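Local coordinates for trafficking protein B (PDB 2H1C) that acts as the toxin of a type II toxin-antitoxin system, is probably a magnesium-dependent ribonuclease, and joins its antitoxin in a complex that binds promoter DNA, at residues 1-6 and 114-119; 35-40 and 73-78; 42-47 and 61-66; 80-85 and 108-113. All coordinates share one frame; numbering follows the deposited sequence.

Interaction 1 (1-6 and 114-119)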
loop_
_atom_site.group_PDB
_atom_site.type_symbol
_atom_site.label_atom_id
_atom_site.label_comp_id
_atom_site.label_asym_id
_atom_site.label_seq_id
_atom_site.Cartn_x
_atom_site.Cartn_y
_atom_site.Cartn_z
ATOM N N MET A 1 11.628 15.888 10.703
ATOM C CA MET A 1 11.941 14.992 9.544
ATOM C C MET A 1 10.699 15.089 8.656
ATOM O O MET A 1 9.592 15.288 9.165
ATOM C CB MET A 1 12.131 13.538 10.003
ATOM C CG MET A 1 13.235 13.274 11.034
ATOM S SD MET A 1 14.894 13.085 10.342
ATOM C CE MET A 1 15.540 14.689 10.725
ATOM N N ILE A 2 10.886 14.945 7.347
ATOM C CA ILE A 2 9.800 15.074 6.378
ATOM C C ILE A 2 9.553 13.837 5.512
ATOM O O ILE A 2 10.495 13.150 5.123
ATOM C CB ILE A 2 10.085 16.269 5.416
ATOM C CG1 ILE A 2 9.892 17.600 6.151
ATOM C CG2 ILE A 2 9.161 16.213 4.190
ATOM C CD1 ILE A 2 8.461 17.867 6.564
ATOM N N LEU A 3 8.276 13.571 5.236
ATOM C CA LEU A 3 7.856 12.486 4.347
ATOM C C LEU A 3 7.179 13.227 3.194
ATOM O O LEU A 3 6.122 13.839 3.382
ATOM C CB LEU A 3 6.834 11.550 5.014
ATOM C CG LEU A 3 6.470 10.320 4.146
ATOM C CD1 LEU A 3 7.708 9.429 3.973
ATOM C CD2 LEU A 3 5.334 9.529 4.799
ATOM N N LEU A 4 7.781 13.214 2.010
ATOM C CA LEU A 4 7.197 13.934 0.872
ATOM C C LEU A 4 6.097 13.130 0.192
ATOM O O LEU A 4 6.337 11.998 -0.206
ATOM C CB LEU A 4 8.259 14.228 -0.183
ATOM C CG LEU A 4 9.460 15.118 0.116
ATOM C CD1 LEU A 4 10.316 15.190 -1.150
ATOM C CD2 LEU A 4 8.994 16.506 0.551
ATOM N N ASP A 5 4.916 13.730 0.042
ATOM C CA ASP A 5 3.757 13.091 -0.604
ATOM C C ASP A 5 3.987 13.244 -2.112
ATOM O O ASP A 5 4.748 14.108 -2.547
ATOM C CB ASP A 5 2.470 13.826 -0.159
ATOM C CG ASP A 5 1.174 13.045 -0.443
ATOM O OD1 ASP A 5 1.210 11.807 -0.607
ATOM O OD2 ASP A 5 0.092 13.689 -0.472
ATOM N N THR A 6 3.314 12.429 -2.913
ATOM C CA THR A 6 3.493 12.475 -4.359
ATOM C C THR A 6 3.298 13.840 -5.021
ATOM O O THR A 6 4.049 14.206 -5.923
ATOM C CB THR A 6 2.541 11.480 -5.042
ATOM O OG1 THR A 6 2.755 10.184 -4.481
ATOM C CG2 THR A 6 2.784 11.434 -6.534
ATOM N N HIS A 114 7.143 6.655 11.826
ATOM C CA HIS A 114 8.512 7.180 11.836
ATOM C C HIS A 114 8.665 8.593 12.390
ATOM O O HIS A 114 9.740 9.189 12.279
ATOM C CB HIS A 114 9.074 7.146 10.412
ATOM C CG HIS A 114 9.259 5.767 9.876
ATOM N ND1 HIS A 114 10.325 4.967 10.235
ATOM C CD2 HIS A 114 8.503 5.024 9.032
ATOM C CE1 HIS A 114 10.218 3.796 9.637
ATOM N NE2 HIS A 114 9.117 3.803 8.900
ATOM N N SER A 115 7.590 9.126 12.961
ATOM C CA SER A 115 7.591 10.465 13.547
ATOM C C SER A 115 7.938 11.547 12.538
ATOM O O SER A 115 8.706 12.461 12.832
ATOM C CB SER A 115 8.581 10.528 14.713
ATOM O OG SER A 115 8.198 9.633 15.733
ATOM N N LEU A 116 7.361 11.450 11.345
ATOM C CA LEU A 116 7.632 12.421 10.295
ATOM C C LEU A 116 6.468 13.356 10.041
ATOM O O LEU A 116 5.322 13.016 10.319
ATOM C CB LEU A 116 7.913 11.691 8.986
ATOM C CG LEU A 116 8.940 10.567 9.136
ATOM C CD1 LEU A 116 9.039 9.794 7.810
ATOM C CD2 LEU A 116 10.284 11.160 9.492
ATOM N N THR A 117 6.780 14.525 9.488
ATOM C CA THR A 117 5.760 15.493 9.100
ATOM C C THR A 117 5.529 15.253 7.612
ATOM O O THR A 117 6.484 15.173 6.842
ATOM C CB THR A 117 6.244 16.937 9.239
ATOM O OG1 THR A 117 6.502 17.226 10.612
ATOM C CG2 THR A 117 5.185 17.895 8.713
ATOM N N VAL A 118 4.267 15.133 7.210
ATOM C CA VAL A 118 3.937 14.912 5.810
ATOM C C VAL A 118 3.879 16.234 5.050
ATOM O O VAL A 118 3.229 17.183 5.503
ATOM C CB VAL A 118 2.553 14.224 5.654
ATOM C CG1 VAL A 118 2.202 14.098 4.159
ATOM C CG2 VAL A 118 2.577 12.836 6.301
ATOM N N ALA A 119 4.584 16.316 3.924
ATOM C CA ALA A 119 4.552 17.518 3.093
ATOM C C ALA A 119 3.568 17.164 1.973
ATOM O O ALA A 119 3.799 16.204 1.220
ATOM C CB ALA A 119 5.939 17.802 2.509
#

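Interaction 2 (35-40 and 73-78). With MG (magnesium ion), chain H.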
loop_
_atom_site.group_PDB
_atom_site.type_symbol
_atom_site.label_atom_id
_atom_site.label_comp_id
_atom_site.label_asym_id
_atom_site.label_seq_id
_atom_site.Cartn_x
_atom_site.Cartn_y
_atom_site.Cartn_z
ATOM N N LEU A 35 10.770 9.096 1.595
ATOM C CA LEU A 35 9.704 8.780 0.648
ATOM C C LEU A 35 9.100 7.442 1.075
ATOM O O LEU A 35 9.825 6.551 1.530
ATOM C CB LEU A 35 10.246 8.617 -0.778
ATOM C CG LEU A 35 10.796 9.816 -1.543
ATOM C CD1 LEU A 35 11.297 9.350 -2.914
ATOM C CD2 LEU A 35 9.703 10.864 -1.719
ATOM N N SER A 36 7.787 7.309 0.952
ATOM C CA SER A 36 7.142 6.034 1.253
ATOM C C SER A 36 7.275 5.201 -0.007
ATOM O O SER A 36 7.248 5.744 -1.117
ATOM C CB SER A 36 5.652 6.221 1.542
ATOM O OG SER A 36 4.953 4.994 1.330
ATOM N N ALA A 37 7.405 3.888 0.150
ATOM C CA ALA A 37 7.482 3.016 -1.004
ATOM C C ALA A 37 6.196 3.184 -1.845
ATOM O O ALA A 37 6.198 2.956 -3.049
ATOM C CB ALA A 37 7.643 1.559 -0.540
ATOM N N ILE A 38 5.102 3.584 -1.200
ATOM C CA ILE A 38 3.820 3.811 -1.893
ATOM C C ILE A 38 3.950 4.974 -2.898
ATOM O O ILE A 38 3.450 4.903 -4.021
ATOM C CB ILE A 38 2.678 4.155 -0.874
ATOM C CG1 ILE A 38 2.374 2.929 0.007
ATOM C CG2 ILE A 38 1.424 4.616 -1.618
ATOM C CD1 ILE A 38 1.779 1.740 -0.739
ATOM N N THR A 39 4.612 6.052 -2.472
ATOM C CA THR A 39 4.837 7.223 -3.320
ATOM C C THR A 39 5.772 6.858 -4.476
ATOM O O THR A 39 5.567 7.288 -5.609
ATOM C CB THR A 39 5.432 8.379 -2.479
ATOM O OG1 THR A 39 4.510 8.691 -1.431
ATOM C CG2 THR A 39 5.671 9.613 -3.324
ATOM N N VAL A 40 6.792 6.048 -4.198
ATOM C CA VAL A 40 7.718 5.639 -5.245
ATOM C C VAL A 40 6.933 4.826 -6.277
ATOM O O VAL A 40 7.147 4.969 -7.484
ATOM C CB VAL A 40 8.889 4.789 -4.678
ATOM C CG1 VAL A 40 9.761 4.274 -5.811
ATOM C CG2 VAL A 40 9.749 5.651 -3.722
ATOM N N GLY A 73 18.259 4.389 1.045
ATOM C CA GLY A 73 18.200 4.136 2.466
ATOM C C GLY A 73 17.075 4.873 3.163
ATOM O O GLY A 73 16.905 4.707 4.369
ATOM N N ARG A 74 16.308 5.674 2.422
ATOM C CA ARG A 74 15.204 6.431 3.026
ATOM C C ARG A 74 13.856 6.266 2.294
ATOM O O ARG A 74 13.003 7.177 2.289
ATOM C CB ARG A 74 15.574 7.922 3.139
ATOM C CG ARG A 74 16.923 8.167 3.861
ATOM C CD ARG A 74 17.121 9.633 4.298
ATOM N NE ARG A 74 16.808 10.548 3.213
ATOM C CZ ARG A 74 17.566 10.727 2.142
ATOM N NH1 ARG A 74 18.708 10.070 2.014
ATOM N NH2 ARG A 74 17.140 11.510 1.165
ATOM N N ILE A 75 13.682 5.110 1.653
ATOM C CA ILE A 75 12.419 4.772 0.985
ATOM C C ILE A 75 11.813 3.806 2.000
ATOM O O ILE A 75 12.268 2.664 2.160
ATOM C CB ILE A 75 12.681 4.095 -0.372
ATOM C CG1 ILE A 75 13.324 5.120 -1.310
ATOM C CG2 ILE A 75 11.379 3.558 -0.992
ATOM C CD1 ILE A 75 13.656 4.587 -2.685
ATOM N N LEU A 76 10.792 4.284 2.695
ATOM C CA LEU A 76 10.148 3.536 3.776
ATOM C C LEU A 76 9.085 2.532 3.374
ATOM O O LEU A 76 8.116 2.884 2.716
ATOM C CB LEU A 76 9.542 4.527 4.762
ATOM C CG LEU A 76 10.525 5.590 5.290
ATOM C CD1 LEU A 76 9.758 6.658 6.063
ATOM C CD2 LEU A 76 11.563 4.910 6.168
ATOM N N PRO A 77 9.225 1.271 3.807
ATOM C CA PRO A 77 8.198 0.297 3.409
ATOM C C PRO A 77 6.897 0.343 4.204
ATOM O O PRO A 77 6.840 0.909 5.296
ATOM C CB PRO A 77 8.920 -1.049 3.579
ATOM C CG PRO A 77 9.781 -0.800 4.791
ATOM C CD PRO A 77 10.343 0.612 4.510
ATOM N N PHE A 78 5.834 -0.216 3.623
ATOM C CA PHE A 78 4.567 -0.319 4.334
ATOM C C PHE A 78 4.682 -1.759 4.875
ATOM O O PHE A 78 4.474 -2.722 4.137
ATOM C CB PHE A 78 3.357 -0.222 3.389
ATOM C CG PHE A 78 2.034 -0.231 4.112
ATOM C CD1 PHE A 78 1.482 0.953 4.607
ATOM C CD2 PHE A 78 1.378 -1.433 4.373
ATOM C CE1 PHE A 78 0.290 0.939 5.357
ATOM C CE2 PHE A 78 0.188 -1.464 5.121
ATOM C CZ PHE A 78 -0.359 -0.281 5.614
HETATM MG MG MG H . 5.245 3.277 3.253
#

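Interaction 3 (42-47 and 61-66)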
loop_
_atom_site.group_PDB
_atom_site.type_symbol
_atom_site.label_atom_id
_atom_site.label_comp_id
_atom_site.label_asym_id
_atom_site.label_seq_id
_atom_site.Cartn_x
_atom_site.Cartn_y
_atom_site.Cartn_z
ATOM N N GLU A 42 3.743 5.112 -7.017
ATOM C CA GLU A 42 2.886 6.027 -7.770
ATOM C C GLU A 42 3.696 6.860 -8.754
ATOM O O GLU A 42 3.230 7.128 -9.865
ATOM C CB GLU A 42 2.099 6.947 -6.831
ATOM C CG GLU A 42 1.312 6.198 -5.758
ATOM C CD GLU A 42 0.520 7.124 -4.850
ATOM O OE1 GLU A 42 0.973 8.280 -4.644
ATOM O OE2 GLU A 42 -0.541 6.691 -4.329
ATOM N N LEU A 43 4.899 7.283 -8.353
ATOM C CA LEU A 43 5.759 8.045 -9.262
ATOM C C LEU A 43 6.136 7.161 -10.445
ATOM O O LEU A 43 6.037 7.578 -11.602
ATOM C CB LEU A 43 7.037 8.512 -8.552
ATOM C CG LEU A 43 6.787 9.573 -7.486
ATOM C CD1 LEU A 43 8.050 9.831 -6.665
ATOM C CD2 LEU A 43 6.316 10.840 -8.179
ATOM N N ARG A 44 6.567 5.936 -10.161
ATOM C CA ARG A 44 6.949 5.027 -11.239
ATOM C C ARG A 44 5.778 4.714 -12.171
ATOM O O ARG A 44 5.970 4.605 -13.378
ATOM C CB ARG A 44 7.545 3.728 -10.666
ATOM C CG ARG A 44 8.995 3.885 -10.164
ATOM C CD ARG A 44 9.442 2.673 -9.336
ATOM N NE ARG A 44 10.890 2.645 -9.158
ATOM C CZ ARG A 44 11.524 1.917 -8.241
ATOM N NH1 ARG A 44 10.834 1.150 -7.394
ATOM N NH2 ARG A 44 12.852 1.950 -8.180
ATOM N N LEU A 45 4.571 4.577 -11.618
ATOM C CA LEU A 45 3.395 4.275 -12.434
ATOM C C LEU A 45 3.071 5.467 -13.335
ATOM O O LEU A 45 2.777 5.309 -14.529
ATOM C CB LEU A 45 2.203 3.949 -11.524
ATOM C CG LEU A 45 0.857 3.729 -12.212
ATOM C CD1 LEU A 45 0.982 2.656 -13.293
ATOM C CD2 LEU A 45 -0.182 3.336 -11.169
ATOM N N GLY A 46 3.137 6.665 -12.757
ATOM C CA GLY A 46 2.863 7.878 -13.513
ATOM C C GLY A 46 3.783 7.997 -14.710
ATOM O O GLY A 46 3.347 8.309 -15.828
ATOM N N VAL A 47 5.066 7.746 -14.492
ATOM C CA VAL A 47 6.020 7.823 -15.591
ATOM C C VAL A 47 5.696 6.762 -16.644
ATOM O O VAL A 47 5.711 7.047 -17.842
ATOM C CB VAL A 47 7.460 7.613 -15.112
ATOM C CG1 VAL A 47 8.402 7.537 -16.310
ATOM C CG2 VAL A 47 7.872 8.769 -14.193
ATOM N N GLU A 61 14.656 7.181 -16.976
ATOM C CA GLU A 61 16.092 7.209 -16.700
ATOM C C GLU A 61 16.396 8.178 -15.562
ATOM O O GLU A 61 17.129 7.845 -14.634
ATOM C CB GLU A 61 16.870 7.644 -17.950
ATOM C CG GLU A 61 18.367 7.873 -17.732
ATOM C CD GLU A 61 19.184 6.588 -17.777
ATOM O OE1 GLU A 61 19.196 5.925 -18.844
ATOM O OE2 GLU A 61 19.820 6.240 -16.752
ATOM N N ARG A 62 15.828 9.380 -15.627
ATOM C CA ARG A 62 16.086 10.361 -14.590
ATOM C C ARG A 62 15.533 9.943 -13.234
ATOM O O ARG A 62 16.182 10.141 -12.201
ATOM C CB ARG A 62 15.519 11.717 -14.995
ATOM C CG ARG A 62 16.277 12.326 -16.151
ATOM C CD ARG A 62 17.723 12.597 -15.768
ATOM N NE ARG A 62 18.431 13.227 -16.877
ATOM C CZ ARG A 62 18.907 12.568 -17.928
ATOM N NH1 ARG A 62 18.764 11.253 -18.009
ATOM N NH2 ARG A 62 19.507 13.228 -18.912
ATOM N N LEU A 63 14.344 9.360 -13.224
ATOM C CA LEU A 63 13.770 8.920 -11.955
ATOM C C LEU A 63 14.649 7.858 -11.299
ATOM O O LEU A 63 15.038 7.975 -10.130
ATOM C CB LEU A 63 12.368 8.341 -12.168
ATOM C CG LEU A 63 11.677 7.842 -10.890
ATOM C CD1 LEU A 63 11.535 9.001 -9.886
ATOM C CD2 LEU A 63 10.316 7.278 -11.241
ATOM N N GLU A 64 14.975 6.827 -12.064
ATOM C CA GLU A 64 15.759 5.718 -11.534
ATOM C C GLU A 64 17.230 6.023 -11.239
ATOM O O GLU A 64 17.764 5.613 -10.196
ATOM C CB GLU A 64 15.671 4.527 -12.497
ATOM C CG GLU A 64 14.240 4.006 -12.758
ATOM C CD GLU A 64 13.501 3.586 -11.483
ATOM O OE1 GLU A 64 14.159 3.152 -10.511
ATOM O OE2 GLU A 64 12.249 3.665 -11.455
ATOM N N GLN A 65 17.881 6.753 -12.139
ATOM C CA GLN A 65 19.305 7.047 -11.985
ATOM C C GLN A 65 19.695 8.373 -11.351
ATOM O O GLN A 65 20.849 8.544 -10.956
ATOM C CB GLN A 65 20.006 6.949 -13.347
ATOM C CG GLN A 65 20.052 5.542 -13.936
ATOM C CD GLN A 65 20.726 4.545 -12.995
ATOM O OE1 GLN A 65 20.057 3.749 -12.327
ATOM N NE2 GLN A 65 22.058 4.596 -12.931
ATOM N N SER A 66 18.759 9.309 -11.249
ATOM C CA SER A 66 19.088 10.614 -10.680
ATOM C C SER A 66 18.260 11.013 -9.469
ATOM O O SER A 66 18.785 11.597 -8.511
ATOM C CB SER A 66 18.927 11.706 -11.741
ATOM O OG SER A 66 19.874 11.562 -12.783
#

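Interaction 4 (80-85 and 108-113)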
loop_
_atom_site.group_PDB
_atom_site.type_symbol
_atom_site.label_atom_id
_atom_site.label_comp_id
_atom_site.label_asym_id
_atom_site.label_seq_id
_atom_site.Cartn_x
_atom_site.Cartn_y
_atom_site.Cartn_z
ATOM N N GLU A 80 4.400 -4.572 8.620
ATOM C CA GLU A 80 3.446 -4.919 9.676
ATOM C C GLU A 80 3.151 -3.834 10.717
ATOM O O GLU A 80 1.992 -3.598 11.058
ATOM C CB GLU A 80 3.868 -6.228 10.360
ATOM C CG GLU A 80 2.901 -6.709 11.437
ATOM C CD GLU A 80 3.090 -5.992 12.754
ATOM O OE1 GLU A 80 4.257 -5.809 13.156
ATOM O OE2 GLU A 80 2.080 -5.620 13.392
ATOM N N PRO A 81 4.186 -3.165 11.249
ATOM C CA PRO A 81 3.958 -2.110 12.247
ATOM C C PRO A 81 3.135 -0.950 11.664
ATOM O O PRO A 81 2.267 -0.381 12.333
ATOM C CB PRO A 81 5.380 -1.671 12.613
ATOM C CG PRO A 81 6.176 -2.916 12.404
ATOM C CD PRO A 81 5.623 -3.465 11.119
ATOM N N VAL A 82 3.428 -0.597 10.420
ATOM C CA VAL A 82 2.708 0.490 9.749
ATOM C C VAL A 82 1.252 0.072 9.515
ATOM O O VAL A 82 0.334 0.897 9.586
ATOM C CB VAL A 82 3.342 0.841 8.402
ATOM C CG1 VAL A 82 2.610 2.029 7.781
ATOM C CG2 VAL A 82 4.811 1.174 8.597
ATOM N N ALA A 83 1.044 -1.210 9.223
ATOM C CA ALA A 83 -0.307 -1.710 9.013
ATOM C C ALA A 83 -1.162 -1.504 10.265
ATOM O O ALA A 83 -2.342 -1.181 10.168
ATOM C CB ALA A 83 -0.273 -3.194 8.627
ATOM N N ALA A 84 -0.574 -1.695 11.443
ATOM C CA ALA A 84 -1.309 -1.504 12.696
ATOM C C ALA A 84 -1.750 -0.054 12.847
ATOM O O ALA A 84 -2.886 0.229 13.230
ATOM C CB ALA A 84 -0.439 -1.903 13.896
ATOM N N ILE A 85 -0.835 0.868 12.568
ATOM C CA ILE A 85 -1.134 2.299 12.667
ATOM C C ILE A 85 -2.194 2.683 11.633
ATOM O O ILE A 85 -3.097 3.471 11.911
ATOM C CB ILE A 85 0.152 3.115 12.464
ATOM C CG1 ILE A 85 1.104 2.800 13.624
ATOM C CG2 ILE A 85 -0.168 4.619 12.385
ATOM C CD1 ILE A 85 2.512 3.322 13.447
ATOM N N ALA A 108 0.007 8.427 5.636
ATOM C CA ALA A 108 -0.117 8.957 6.980
ATOM C C ALA A 108 0.407 7.980 8.033
ATOM O O ALA A 108 1.102 8.385 8.966
ATOM C CB ALA A 108 -1.566 9.343 7.268
ATOM N N ALA A 109 0.103 6.693 7.875
ATOM C CA ALA A 109 0.564 5.686 8.838
ATOM C C ALA A 109 2.094 5.548 8.814
ATOM O O ALA A 109 2.723 5.342 9.854
ATOM C CB ALA A 109 -0.095 4.319 8.542
ATOM N N THR A 110 2.689 5.665 7.631
ATOM C CA THR A 110 4.142 5.576 7.504
ATOM C C THR A 110 4.778 6.744 8.257
ATOM O O THR A 110 5.717 6.563 9.026
ATOM C CB THR A 110 4.582 5.611 6.013
ATOM O OG1 THR A 110 4.027 4.476 5.325
ATOM C CG2 THR A 110 6.117 5.584 5.901
ATOM N N ALA A 111 4.226 7.942 8.068
ATOM C CA ALA A 111 4.749 9.127 8.736
ATOM C C ALA A 111 4.616 9.026 10.257
ATOM O O ALA A 111 5.556 9.324 10.990
ATOM C CB ALA A 111 4.024 10.373 8.226
ATOM N N LYS A 112 3.457 8.590 10.738
ATOM C CA LYS A 112 3.256 8.478 12.182
ATOM C C LYS A 112 4.218 7.458 12.785
ATOM O O LYS A 112 4.803 7.694 13.847
ATOM C CB LYS A 112 1.803 8.088 12.493
ATOM C CG LYS A 112 1.528 7.848 13.974
ATOM C CD LYS A 112 0.037 7.795 14.291
ATOM C CE LYS A 112 -0.592 9.180 14.252
ATOM N NZ LYS A 112 -2.016 9.194 14.723
ATOM N N GLN A 113 4.389 6.331 12.098
ATOM C CA GLN A 113 5.276 5.271 12.567
ATOM C C GLN A 113 6.720 5.750 12.714
ATOM O O GLN A 113 7.427 5.325 13.634
ATOM C CB GLN A 113 5.205 4.091 11.596
ATOM C CG GLN A 113 5.573 2.752 12.193
ATOM C CD GLN A 113 7.055 2.547 12.275
ATOM O OE1 GLN A 113 7.773 2.795 11.308
ATOM N NE2 GLN A 113 7.530 2.073 13.424
#

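Interaction 1 (1-6 and 114-119)
Four backbone hydrogen bonds tie strand 2-4 to strand 117-119 in parallel register. T117 N donates to M1 O at 2.9 Å, almost straight at 175° and in the plane of that carbonyl. L3 N then donates to T117 O at 2.9 Å and A119 N to L3 O at 3.0 Å, each donor lying above the carbonyl plane of its acceptor. D5 N closes the ladder with A119 O at 3.0 Å, nearly along the C=O axis. The CA-H groups of I2 and V118 point at T117 O and L3 O.

Packing follows on both faces of the sheet. I2, L4, T117 and A119 share one. I2 bends at chi2 (-66°), which lays CD1 against T117 CB at 3.6 Å. A119 CB is met by I2 CG2 and, at 3.9 Å, by L4 CD2. W24 covers this face. L3 and V118 point to the other face, under helix 102-114. L3 has CG anti to the backbone N (chi1 -175°) and crosses L116 at about a right angle. L3 CB lies 4.0 Å from L116 CD1.

D5 follows the strand, at the N-cap position of helix 6-9, and its OD2 bonds T120 OG1. The sheet bond through D5 N probably helps position this predicted Mg(2+) ligand. Its side chain lies about 5 Å from that of D104, so the two carboxylates probably raise each other's proton affinity and attract a cation.

Interaction 2 (35-40 and 73-78)
Strand 75-76, outermost in this chain's PIN-domain sheet, runs parallel to strand 33-36 just where the latter turns into helix 37-48. Three backbone bonds join them. L35 N donates to R74 O at 3.0 Å and L76 N to L35 O at 2.7 Å, both nearly along the C=O axis. A37 N donates to L76 O at 2.8 Å from above the carbonyl plane, so the pairing reaches into the first residue of the helix.

S36 is the N-cap. Its OG stands anti to the backbone N (chi1 158°) and accepts from I38 N at 2.9 Å, which ties down the first turn. The same OG meets a magnesium ion at 2.6 Å, so one hydroxyl serves both helix cap and metal. L76 and T110 belong to the same metal site.

I75 points to the face of L35. Its CG2, anti to the backbone N, touches V40 CG2 at 3.8 Å, the two side chains crossing at about a right angle. The same methyl lies 3.9 Å from A37 CA. Beyond P77, F78 packs on I38 of the second subunit.

Strand 33-36, helices 37-48 and 53-67 and strand 75-76 thus form a beta-alpha-beta crossover, with the metal at the C-terminal end of its strands.

Interaction 3 (42-47 and 61-66)
Helices 37-48 and 53-67 form a helical hairpin within the PIN domain. The two short segments run roughly antiparallel, at 149°, with axes 11.0 Å apart. At that spacing the gap is bridged by side chains, chiefly L63, R44 and E64.

L43 comes first. Its CB lies 4.4 Å from L63 CD2, a loose contact, while its other neighbours include T6 and I9 of helix 6-9.

R44 carries the polar part. Its chain is extended from CG to NE and crosses E64 at about a right angle. E64 bends at chi2 (-57°) to bring its carboxylate to the edge of the guanidinium, near its plane. The grip is side-on: R44 NE donates to E64 OE2 at 2.9 Å, and R44 NH2 to E64 OE1 at 2.9 Å. Both oxygens use their syn lone pairs, and the two flat groups are nearly coplanar, 21° apart. Two bonds fix the rotation of the guanidinium. R44 NH2 also forms a salt bridge to E80 of the second subunit, linking the hairpin to the dimer partner. R44 CG rests on L63 CD2 at 3.8 Å.

V47 also packs on an apolar side chain of the bound peptide. Across the hairpin, its CG2 reaches L63 CD2 at 4.1 Å.

Interaction 4 (80-85 and 108-113)
Two helices of the PIN domain, 80-94 and 102-114, cross here at 110°, with the segment axes 8.4 Å apart. No hydrogen bond passes between the segments.

Small-residue packing makes the close approach possible. A109 turns its CB toward helix 80-94, where V82 CG1 meets it at 3.6 Å. V82 has this CG1 anti to the backbone N (chi1 -177°), which also sets it 3.6 Å from T110 N. The methyl CB of A109 touches V82 O as well.

Polar ends are served elsewhere. T110 OG1 bonds Y106 O, one turn back in its own helix. The same hydroxyl lies close to the magnesium ion shared with S36, so V82 packs beside a metal-site residue. K112 NZ bonds A129 O. E80, which starts helix 80-94, pairs with R44 of the second subunit.

Aliphatic parts of long side chains complete the contact. I85 spreads its two branches over the other helix. The I85 side chain crosses that of Q113 at about a right angle, and I85 CD1 presses on Q113 CG at 3.4 Å, a tight fit, with Q113 CB equally near. On the other branch, I85 CG2 lies 3.8 Å from A109 CA and 3.7 Å from K112 CD.

In the fold
All four contacts lie in one PIN domain. Interaction 1 closes the longest loop of the four, and the other three are nested inside it. Interaction 3 lies inside the loop of interaction 2; interaction 4 follows in series. Interactions 1 and 2, with centres 11 Å apart, share the parallel sheet through neighbouring strands 2-4 and 33-36. Helix 37-48 joins interaction 2 to interaction 3. Helix 102-114 carries interaction 4 and leads through a short turn to strand 117-119. Interactions 3 and 4 are about 24 Å apart, centre to centre, and do not touch. Both, like interaction 2, reach the second subunit, so contacts in the sheet and in the helices beside it also border the dimer surface.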